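PDB 4YAG: C alpha-dehydrogenase from Sphingobium sp. SYK-6, which is a short-chain dehydrogenase/reductase of the lignin beta-aryl ether cleavage pathway that binds NADH and probably oxidises an alcohol at the C alpha position. Local coordinates for residues A[13-17]-A[188-194]; A[146-150]-A[258-263]; A[84-88]-A[130-135]. One frame throughout, in Å; residues are numbered along the deposited sequence.

Contact 1: residues A[13-17]-A[188-194]; sequences GASGI and PGPIKSR. With NAI (1,4-dihydronicotinamide adenine dinucleotide), chain C.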
loop_
_atom_site.group_PDB
_atom_site.type_symbol
_atom_site.label_atom_id
_atom_site.label_comp_id
_atom_site.label_asym_id
_atom_site.label_seq_id
_atom_site.Cartn_x
_atom_site.Cartn_y
_atom_site.Cartn_z
ATOM N N GLY A 13 -17.564 -13.110 2.820
ATOM C CA GLY A 13 -18.959 -13.098 2.444
ATOM C C GLY A 13 -19.932 -13.584 3.506
ATOM O O GLY A 13 -21.147 -13.492 3.326
ATOM N N ALA A 14 -19.406 -14.093 4.615
ATOM C CA ALA A 14 -20.259 -14.701 5.635
ATOM C C ALA A 14 -20.518 -13.818 6.854
ATOM O O ALA A 14 -21.100 -14.271 7.853
ATOM C CB ALA A 14 -19.662 -16.039 6.071
ATOM N N SER A 15 -20.102 -12.559 6.785
ATOM C CA SER A 15 -20.378 -11.624 7.857
ATOM C C SER A 15 -20.396 -10.200 7.318
ATOM O O SER A 15 -19.860 -9.926 6.238
ATOM C CB SER A 15 -19.294 -11.739 8.931
ATOM O OG SER A 15 -19.566 -10.906 10.043
ATOM N N GLY A 16 -21.025 -9.299 8.070
ATOM C CA GLY A 16 -20.817 -7.870 7.857
ATOM C C GLY A 16 -21.131 -7.406 6.443
ATOM O O GLY A 16 -22.146 -7.772 5.852
ATOM N N ILE A 17 -20.280 -6.521 5.926
ATOM C CA ILE A 17 -20.472 -5.941 4.601
ATOM C C ILE A 17 -20.588 -7.000 3.507
ATOM O O ILE A 17 -21.479 -6.944 2.652
ATOM C CB ILE A 17 -19.328 -4.968 4.298
ATOM C CG1 ILE A 17 -19.413 -3.770 5.260
ATOM C CG2 ILE A 17 -19.344 -4.532 2.849
ATOM C CD1 ILE A 17 -18.245 -2.793 5.130
ATOM N N PRO A 188 -16.043 2.384 2.845
ATOM C CA PRO A 188 -17.056 2.624 3.860
ATOM C C PRO A 188 -16.620 3.515 5.014
ATOM O O PRO A 188 -15.436 3.605 5.369
ATOM C CB PRO A 188 -17.355 1.216 4.406
ATOM C CG PRO A 188 -16.810 0.253 3.389
ATOM C CD PRO A 188 -15.608 0.979 2.826
ATOM N N GLY A 189 -17.634 4.133 5.615
ATOM C CA GLY A 189 -17.605 4.633 6.971
ATOM C C GLY A 189 -18.115 3.538 7.894
ATOM O O GLY A 189 -18.027 2.365 7.568
ATOM N N PRO A 190 -18.650 3.914 9.051
ATOM C CA PRO A 190 -19.048 2.897 10.047
ATOM C C PRO A 190 -20.259 2.052 9.651
ATOM O O PRO A 190 -21.367 2.575 9.514
ATOM C CB PRO A 190 -19.348 3.727 11.293
ATOM C CG PRO A 190 -18.765 5.077 11.042
ATOM C CD PRO A 190 -18.778 5.287 9.564
ATOM N N ILE A 191 -20.023 0.751 9.461
ATOM C CA ILE A 191 -21.062 -0.211 9.111
ATOM C C ILE A 191 -21.141 -1.259 10.214
ATOM O O ILE A 191 -20.112 -1.725 10.716
ATOM C CB ILE A 191 -20.745 -0.942 7.794
ATOM C CG1 ILE A 191 -20.219 0.022 6.715
ATOM C CG2 ILE A 191 -21.956 -1.755 7.302
ATOM C CD1 ILE A 191 -21.168 1.113 6.360
ATOM N N LYS A 192 -22.360 -1.635 10.582
ATOM C CA LYS A 192 -22.553 -2.727 11.539
ATOM C C LYS A 192 -21.941 -4.009 10.998
ATOM O O LYS A 192 -22.262 -4.446 9.903
ATOM C CB LYS A 192 -24.036 -2.972 11.807
ATOM C CG LYS A 192 -24.754 -1.835 12.476
ATOM C CD LYS A 192 -26.204 -2.219 12.774
ATOM C CE LYS A 192 -26.984 -1.060 13.367
ATOM N NZ LYS A 192 -28.441 -1.348 13.419
ATOM N N SER A 193 -21.063 -4.622 11.774
ATOM C CA SER A 193 -20.370 -5.821 11.336
ATOM C C SER A 193 -19.752 -6.531 12.525
ATOM O O SER A 193 -19.990 -6.151 13.670
ATOM C CB SER A 193 -19.292 -5.488 10.313
ATOM O OG SER A 193 -18.116 -4.994 10.955
ATOM N N ARG A 194 -18.937 -7.543 12.247
ATOM C CA ARG A 194 -18.256 -8.274 13.304
ATOM C C ARG A 194 -16.737 -8.107 13.236
ATOM O O ARG A 194 -15.994 -8.969 13.712
ATOM C CB ARG A 194 -18.653 -9.751 13.264
ATOM C CG ARG A 194 -20.086 -9.942 13.706
ATOM C CD ARG A 194 -20.490 -11.408 13.844
ATOM N NE ARG A 194 -20.757 -12.006 12.540
ATOM C CZ ARG A 194 -21.244 -13.237 12.382
ATOM N NH1 ARG A 194 -21.466 -13.991 13.448
ATOM N NH2 ARG A 194 -21.479 -13.721 11.170
HETATM P PA NAI C . -16.635 -8.641 9.371
HETATM O O1A NAI C . -15.577 -9.173 10.296
HETATM O O2A NAI C . -18.064 -8.667 9.876
HETATM O O5B NAI C . -16.579 -9.390 7.990
HETATM C C5B NAI C . -15.342 -9.760 7.453
HETATM C C4B NAI C . -15.341 -11.216 7.211
HETATM O O4B NAI C . -14.067 -11.464 6.531
HETATM C C3B NAI C . -15.411 -12.079 8.392
HETATM O O3B NAI C . -16.452 -13.071 8.284
HETATM C C2B NAI C . -14.088 -12.660 8.504
HETATM O O2B NAI C . -14.071 -13.959 9.113
HETATM C C1B NAI C . -13.556 -12.654 7.141
HETATM N N9A NAI C . -12.119 -12.685 7.075
HETATM C C8A NAI C . -11.210 -12.000 7.854
HETATM N N7A NAI C . -9.959 -12.342 7.516
HETATM C C5A NAI C . -10.014 -13.254 6.493
HETATM C C6A NAI C . -9.085 -13.966 5.734
HETATM N N6A NAI C . -7.717 -13.851 6.020
HETATM N N1A NAI C . -9.507 -14.815 4.762
HETATM C C2A NAI C . -10.830 -14.975 4.525
HETATM N N3A NAI C . -11.766 -14.319 5.227
HETATM C C4A NAI C . -11.391 -13.468 6.210
HETATM O O3 NAI C . -16.192 -7.138 9.123
HETATM P PN NAI C . -16.590 -6.092 7.964
HETATM O O1N NAI C . -17.836 -6.509 7.194
HETATM O O2N NAI C . -16.721 -4.769 8.676
HETATM O O5D NAI C . -15.304 -6.110 6.999
HETATM C C5D NAI C . -15.422 -6.141 5.574
HETATM C C4D NAI C . -14.496 -5.147 4.973
HETATM O O4D NAI C . -15.032 -3.799 5.241
HETATM C C3D NAI C . -13.136 -5.169 5.517
HETATM O O3D NAI C . -12.193 -5.113 4.427
HETATM C C2D NAI C . -13.027 -3.977 6.354
HETATM O O2D NAI C . -11.671 -3.521 6.434
HETATM C C1D NAI C . -13.869 -3.003 5.685
HETATM N N1N NAI C . -14.384 -1.892 6.395
HETATM C C2N NAI C . -15.323 -1.993 7.393
HETATM C C3N NAI C . -15.794 -0.847 8.011
HETATM C C7N NAI C . -16.815 -0.928 9.094
HETATM O O7N NAI C . -17.148 0.072 9.766
HETATM N N7N NAI C . -17.486 -2.211 9.286
HETATM C C4N NAI C . -15.348 0.412 7.644
HETATM C C5N NAI C . -14.445 0.500 6.601
HETATM C C6N NAI C . -13.982 -0.632 5.982
#

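Contact 2: residues A[146-150]-A[258-263]; sequences AGLTP and TCEARF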
loop_
_atom_site.group_PDB
_atom_site.type_symbol
_atom_site.label_atom_id
_atom_site.label_comp_id
_atom_site.label_asym_id
_atom_site.label_seq_id
_atom_site.Cartn_x
_atom_site.Cartn_y
_atom_site.Cartn_z
ATOM N N ALA A 146 -10.859 5.310 5.653
ATOM C CA ALA A 146 -9.589 5.446 6.380
ATOM C C ALA A 146 -8.370 5.400 5.452
ATOM O O ALA A 146 -7.247 5.696 5.859
ATOM C CB ALA A 146 -9.466 4.386 7.444
ATOM N N GLY A 147 -8.586 5.017 4.201
ATOM C CA GLY A 147 -7.529 5.026 3.218
ATOM C C GLY A 147 -7.418 6.363 2.526
ATOM O O GLY A 147 -6.511 6.549 1.716
ATOM N N LEU A 148 -8.307 7.288 2.868
ATOM C CA LEU A 148 -8.392 8.577 2.183
ATOM C C LEU A 148 -8.264 9.769 3.133
ATOM O O LEU A 148 -7.499 10.697 2.873
ATOM C CB LEU A 148 -9.731 8.657 1.456
ATOM C CG LEU A 148 -9.825 9.467 0.189
ATOM C CD1 LEU A 148 -8.850 8.893 -0.852
ATOM C CD2 LEU A 148 -11.274 9.421 -0.306
ATOM N N THR A 149 -9.025 9.772 4.221
ATOM C CA THR A 149 -8.977 10.846 5.196
ATOM C C THR A 149 -7.793 10.645 6.137
ATOM O O THR A 149 -7.401 9.515 6.405
ATOM C CB THR A 149 -10.300 10.928 5.981
ATOM O OG1 THR A 149 -10.452 12.227 6.571
ATOM C CG2 THR A 149 -10.390 9.856 7.040
ATOM N N PRO A 150 -7.204 11.737 6.645
ATOM C CA PRO A 150 -6.019 11.514 7.482
ATOM C C PRO A 150 -6.323 10.712 8.742
ATOM O O PRO A 150 -7.319 10.966 9.398
ATOM C CB PRO A 150 -5.599 12.931 7.861
ATOM C CG PRO A 150 -6.043 13.750 6.674
ATOM C CD PRO A 150 -7.375 13.161 6.294
ATOM N N THR A 258 -12.559 16.772 6.058
ATOM C CA THR A 258 -11.222 16.357 6.441
ATOM C C THR A 258 -10.451 15.878 5.212
ATOM O O THR A 258 -9.248 16.079 5.121
ATOM C CB THR A 258 -11.214 15.254 7.529
ATOM O OG1 THR A 258 -12.140 14.232 7.175
ATOM C CG2 THR A 258 -11.604 15.843 8.886
ATOM N N CYS A 259 -11.137 15.248 4.266
ATOM C CA CYS A 259 -10.473 14.875 3.027
ATOM C C CYS A 259 -10.117 16.125 2.232
ATOM O O CYS A 259 -9.011 16.229 1.698
ATOM C CB CYS A 259 -11.356 13.973 2.169
ATOM S SG CYS A 259 -11.503 12.253 2.783
ATOM N N GLU A 260 -11.045 17.076 2.136
ATOM C CA GLU A 260 -10.760 18.322 1.406
ATOM C C GLU A 260 -9.511 18.987 1.941
ATOM O O GLU A 260 -8.688 19.507 1.178
ATOM C CB GLU A 260 -11.934 19.302 1.503
ATOM C CG GLU A 260 -13.115 18.857 0.680
ATOM C CD GLU A 260 -14.282 19.816 0.726
ATOM O OE1 GLU A 260 -14.597 20.329 1.821
ATOM O OE2 GLU A 260 -14.886 20.051 -0.344
ATOM N N ALA A 261 -9.371 19.011 3.265
ATOM C CA ALA A 261 -8.230 19.680 3.878
ATOM C C ALA A 261 -6.934 18.941 3.539
ATOM O O ALA A 261 -5.910 19.564 3.299
ATOM C CB ALA A 261 -8.409 19.798 5.405
ATOM N N ARG A 262 -6.974 17.612 3.540
ATOM C CA ARG A 262 -5.828 16.799 3.110
ATOM C C ARG A 262 -5.473 17.096 1.649
ATOM O O ARG A 262 -4.309 17.340 1.304
ATOM C CB ARG A 262 -6.139 15.306 3.264
ATOM C CG ARG A 262 -4.980 14.408 2.896
ATOM C CD ARG A 262 -5.352 12.952 2.754
ATOM N NE ARG A 262 -4.186 12.246 2.261
ATOM C CZ ARG A 262 -4.190 11.245 1.399
ATOM N NH1 ARG A 262 -5.324 10.719 0.960
ATOM N NH2 ARG A 262 -3.028 10.751 0.996
ATOM N N PHE A 263 -6.483 17.052 0.795
ATOM C CA PHE A 263 -6.288 17.294 -0.633
ATOM C C PHE A 263 -5.702 18.690 -0.872
ATOM O O PHE A 263 -4.789 18.870 -1.672
ATOM C CB PHE A 263 -7.616 17.157 -1.375
ATOM C CG PHE A 263 -8.218 15.779 -1.314
ATOM C CD1 PHE A 263 -7.439 14.658 -1.035
ATOM C CD2 PHE A 263 -9.565 15.589 -1.587
ATOM C CE1 PHE A 263 -8.011 13.400 -0.980
ATOM C CE2 PHE A 263 -10.129 14.338 -1.552
ATOM C CZ PHE A 263 -9.361 13.248 -1.252
HETATM O O HOH W 1 -5.141 7.841 -0.199
#

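Contact 3: residues A[84-88]-A[130-135]; sequences GPDIL and MRARGR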
loop_
_atom_site.group_PDB
_atom_site.type_symbol
_atom_site.label_atom_id
_atom_site.label_comp_id
_atom_site.label_asym_id
_atom_site.label_seq_id
_atom_site.Cartn_x
_atom_site.Cartn_y
_atom_site.Cartn_z
ATOM N N GLY A 84 -18.111 -19.686 -13.241
ATOM C CA GLY A 84 -17.489 -18.378 -13.153
ATOM C C GLY A 84 -16.317 -18.307 -12.175
ATOM O O GLY A 84 -15.488 -19.231 -12.126
ATOM N N PRO A 85 -16.251 -17.235 -11.367
ATOM C CA PRO A 85 -17.289 -16.223 -11.148
ATOM C C PRO A 85 -17.277 -15.121 -12.189
ATOM O O PRO A 85 -16.263 -14.926 -12.862
ATOM C CB PRO A 85 -16.896 -15.625 -9.797
ATOM C CG PRO A 85 -15.393 -15.664 -9.831
ATOM C CD PRO A 85 -15.028 -16.939 -10.590
ATOM N N ASP A 86 -18.379 -14.384 -12.281
ATOM C CA ASP A 86 -18.441 -13.203 -13.126
ATOM C C ASP A 86 -18.207 -11.950 -12.306
ATOM O O ASP A 86 -17.764 -10.927 -12.837
ATOM C CB ASP A 86 -19.797 -13.111 -13.787
ATOM C CG ASP A 86 -20.212 -14.423 -14.409
ATOM O OD1 ASP A 86 -21.071 -15.133 -13.834
ATOM O OD2 ASP A 86 -19.635 -14.775 -15.463
ATOM N N ILE A 87 -18.541 -12.028 -11.024
ATOM C CA ILE A 87 -18.381 -10.921 -10.097
ATOM C C ILE A 87 -17.417 -11.377 -9.016
ATOM O O ILE A 87 -17.633 -12.409 -8.370
ATOM C CB ILE A 87 -19.726 -10.487 -9.512
ATOM C CG1 ILE A 87 -20.636 -9.955 -10.638
ATOM C CG2 ILE A 87 -19.548 -9.473 -8.376
ATOM C CD1 ILE A 87 -22.079 -9.733 -10.237
ATOM N N LEU A 88 -16.355 -10.598 -8.832
ATOM C CA LEU A 88 -15.340 -10.869 -7.828
ATOM C C LEU A 88 -15.363 -9.769 -6.765
ATOM O O LEU A 88 -15.127 -8.608 -7.074
ATOM C CB LEU A 88 -13.954 -10.947 -8.491
ATOM C CG LEU A 88 -12.748 -11.077 -7.553
ATOM C CD1 LEU A 88 -12.781 -12.386 -6.770
ATOM C CD2 LEU A 88 -11.444 -10.934 -8.364
ATOM N N MET A 130 -11.782 -14.909 -15.753
ATOM C CA MET A 130 -12.805 -13.946 -16.096
ATOM C C MET A 130 -12.547 -13.372 -17.482
ATOM O O MET A 130 -13.476 -13.167 -18.256
ATOM C CB MET A 130 -12.884 -12.833 -15.052
ATOM C CG MET A 130 -13.286 -13.336 -13.655
ATOM S SD MET A 130 -13.076 -12.105 -12.328
ATOM C CE MET A 130 -14.309 -10.894 -12.791
ATOM N N ARG A 131 -11.292 -13.112 -17.796
ATOM C CA ARG A 131 -10.951 -12.677 -19.141
ATOM C C ARG A 131 -11.204 -13.792 -20.153
ATOM O O ARG A 131 -11.794 -13.565 -21.211
ATOM C CB ARG A 131 -9.500 -12.257 -19.224
ATOM C CG ARG A 131 -9.079 -11.135 -18.298
ATOM C CD ARG A 131 -7.620 -10.841 -18.571
ATOM N NE ARG A 131 -6.958 -9.970 -17.605
ATOM C CZ ARG A 131 -6.901 -8.638 -17.693
ATOM N NH1 ARG A 131 -7.483 -8.005 -18.708
ATOM N NH2 ARG A 131 -6.239 -7.950 -16.776
ATOM N N ALA A 132 -10.738 -14.997 -19.844
ATOM C CA ALA A 132 -10.825 -16.112 -20.792
ATOM C C ALA A 132 -12.258 -16.451 -21.196
ATOM O O ALA A 132 -12.531 -16.826 -22.348
ATOM C CB ALA A 132 -10.169 -17.328 -20.200
ATOM N N ARG A 133 -13.181 -16.333 -20.252
ATOM C CA ARG A 133 -14.558 -16.741 -20.494
ATOM C C ARG A 133 -15.285 -15.773 -21.418
ATOM O O ARG A 133 -16.283 -16.135 -22.040
ATOM C CB ARG A 133 -15.310 -16.927 -19.171
ATOM C CG ARG A 133 -14.934 -18.233 -18.467
ATOM C CD ARG A 133 -15.739 -18.500 -17.203
ATOM N NE ARG A 133 -15.490 -17.521 -16.144
ATOM C CZ ARG A 133 -14.510 -17.587 -15.248
ATOM N NH1 ARG A 133 -13.638 -18.592 -15.241
ATOM N NH2 ARG A 133 -14.400 -16.644 -14.345
ATOM N N GLY A 134 -14.791 -14.545 -21.486
ATOM C CA GLY A 134 -15.237 -13.581 -22.475
ATOM C C GLY A 134 -16.635 -13.037 -22.288
ATOM O O GLY A 134 -17.233 -12.540 -23.237
ATOM N N ARG A 135 -17.184 -13.113 -21.089
ATOM C CA ARG A 135 -18.508 -12.528 -20.888
ATOM C C ARG A 135 -18.467 -11.318 -19.967
ATOM O O ARG A 135 -19.489 -10.910 -19.428
ATOM C CB ARG A 135 -19.529 -13.557 -20.417
ATOM C CG ARG A 135 -19.145 -14.372 -19.224
ATOM C CD ARG A 135 -20.189 -15.467 -19.003
ATOM N NE ARG A 135 -19.993 -16.198 -17.752
ATOM C CZ ARG A 135 -19.540 -17.449 -17.655
ATOM N NH1 ARG A 135 -19.228 -18.148 -18.744
ATOM N NH2 ARG A 135 -19.399 -18.011 -16.451
HETATM O O HOH W 2 -18.054 -21.179 -15.984
HETATM O O HOH W 3 -16.972 -15.164 -16.176
HETATM O O HOH W 4 -21.088 -17.901 -14.190
#

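Contact 1: residues A[13-17]-A[188-194]
Ile17 gives up more surface to 188-194 than any other residue of 13-17. The CA-to-CB bond of Ile17 points sideways, yet the tip of the side chain turns to the loop, with Ile17 CD1 3.8 Å from Pro188 CG and 3.8 Å from Ile191 CG1, closing a small apolar patch that Val234 of helix 231-244 extends. The backbone of the same residue does the polar work: Ile17 N donates to O1N of the NADH nicotinamide-side phosphate (2.8 Å). At the other end of the contact, Arg194 reaches back over the first segment. Arg194 NE donates to Ser15 OG (3.0 Å), while NH1 is held by a salt bridge to Glu44. Ser15 OG in turn donates to O2A of the adenosine-side phosphate (2.7 Å), and Arg194 N reaches that same O2A (2.8 Å), so the two segments meet on a single phosphate oxygen. Here 13-17 is part of the glycine-rich cofactor loop of the Rossmann fold, between the first strand and helix 16-27. Residues 188-194 form the Pro-Gly loop that follows strand 181-187 in short-chain dehydrogenases. Gly16 shows why the motif needs glycine: an added CB would collide with Ser193 CB and with NADH O1N, and Gly16 CA already lies 3.7 Å from Ser193 CB. Ser193 OG donates to O2N of the nicotinamide-side phosphate (2.7 Å). Further along the loop, Ile191 pairs with the carboxamide through its backbone, Ile191 N donating to O7N and Ile191 O accepting from N7N, both at 3.0 Å.

Contact 2: residues A[146-150]-A[258-263]
Here the C-terminal helix 256-268 docks onto the loop between strand 137-142 and helix 156-177 of the Rossmann fold, at the dimer interface. Two direct hydrogen bonds join the pieces. Arg262 NH1 donates to Leu148 O (2.9 Å), and the hydroxyls Thr149 OG1 and Thr258 OG1 lie 2.7 Å apart, bonded with either as possible donor. The strongest partner of Arg262 is Glu170 of the second subunit, which takes its NE in a salt bridge, so one guanidinium ties the loop to the neighbouring chain. The apolar part centres on Leu148: its CG is 4.2 Å from Cys259 SG and 4.1 Å from Phe263 CZ, at the edge of the ring, and Phe263 itself stacks on Phe263 of the second subunit. Pro150 CG rests 3.7 Å from Arg262 CB. Finally, a water donates to Gly147 O (2.7 Å) and accepts from Arg262 NH1 (3.1 Å).

Contact 3: residues A[84-88]-A[130-135]
Asp86 and two arginines carry the polar side of this contact. Arg135 NE donates to Asp86 OD2 at 2.7 Å, a salt bridge in which the acid sits near the plane at the edge of the guanidinium. Asp86 OD1 is satisfied from another direction, by the backbone N of Thr7 and by a water that donates to Asp86 OD1 (2.8 Å) and accepts a weak bond from Arg135 NH2 (2.8 Å). Pro85 O, just beyond a cis peptide bond, takes a hydrogen bond from Arg133 NH2 (2.9 Å), and the same guanidinium lays a face over Gly84 C. Arg133 NE donates to a second water (2.8 Å), which also lies 2.8 Å from Asp86 OD2. The amide of Gly84 turns to a third water, 3.1 Å from Gly84 N. Below this polar layer Met130 fills the gap with sulfur and methyl: Met130 SD is 4.1 Å from Leu88 CB, and Met130 CE is 3.5 Å from Asp86 O. Gly134, with positive phi, turns the chain out of the helix and brings Arg135 round to the acid. The two segments belong to one beta-alpha-beta crossover of the Rossmann fold, in which helix 105-133 links strand 87-90 to strand 137-142. Leu88 and Pro85 also pack on Phe126 of that helix and on Phe9 of strand 7-11, while Met130 touches Ile181 of strand 181-187.

How the contacts relate
All three contacts hang on the parallel sheet of one Rossmann fold. Contacts 1 and 2 use loops that follow strands 7-11, 181-187 and 137-142, whereas contact 3 lies where strand 87-90 begins. Contacts 1 and 3, with centres about 26 Å apart, accordingly fall on opposite sides of the chain's centre. Along the chain contact 3 opens and closes between the two segments of contact 1, and contact 2 follows it but crosses contact 1. Contacts 1 and 2 have centres about 22 Å apart and nearest atoms about 5 Å apart without touching, so the cofactor site and the subunit interface are near neighbours; contacts 2 and 3 are about 34 Å apart, centre to centre.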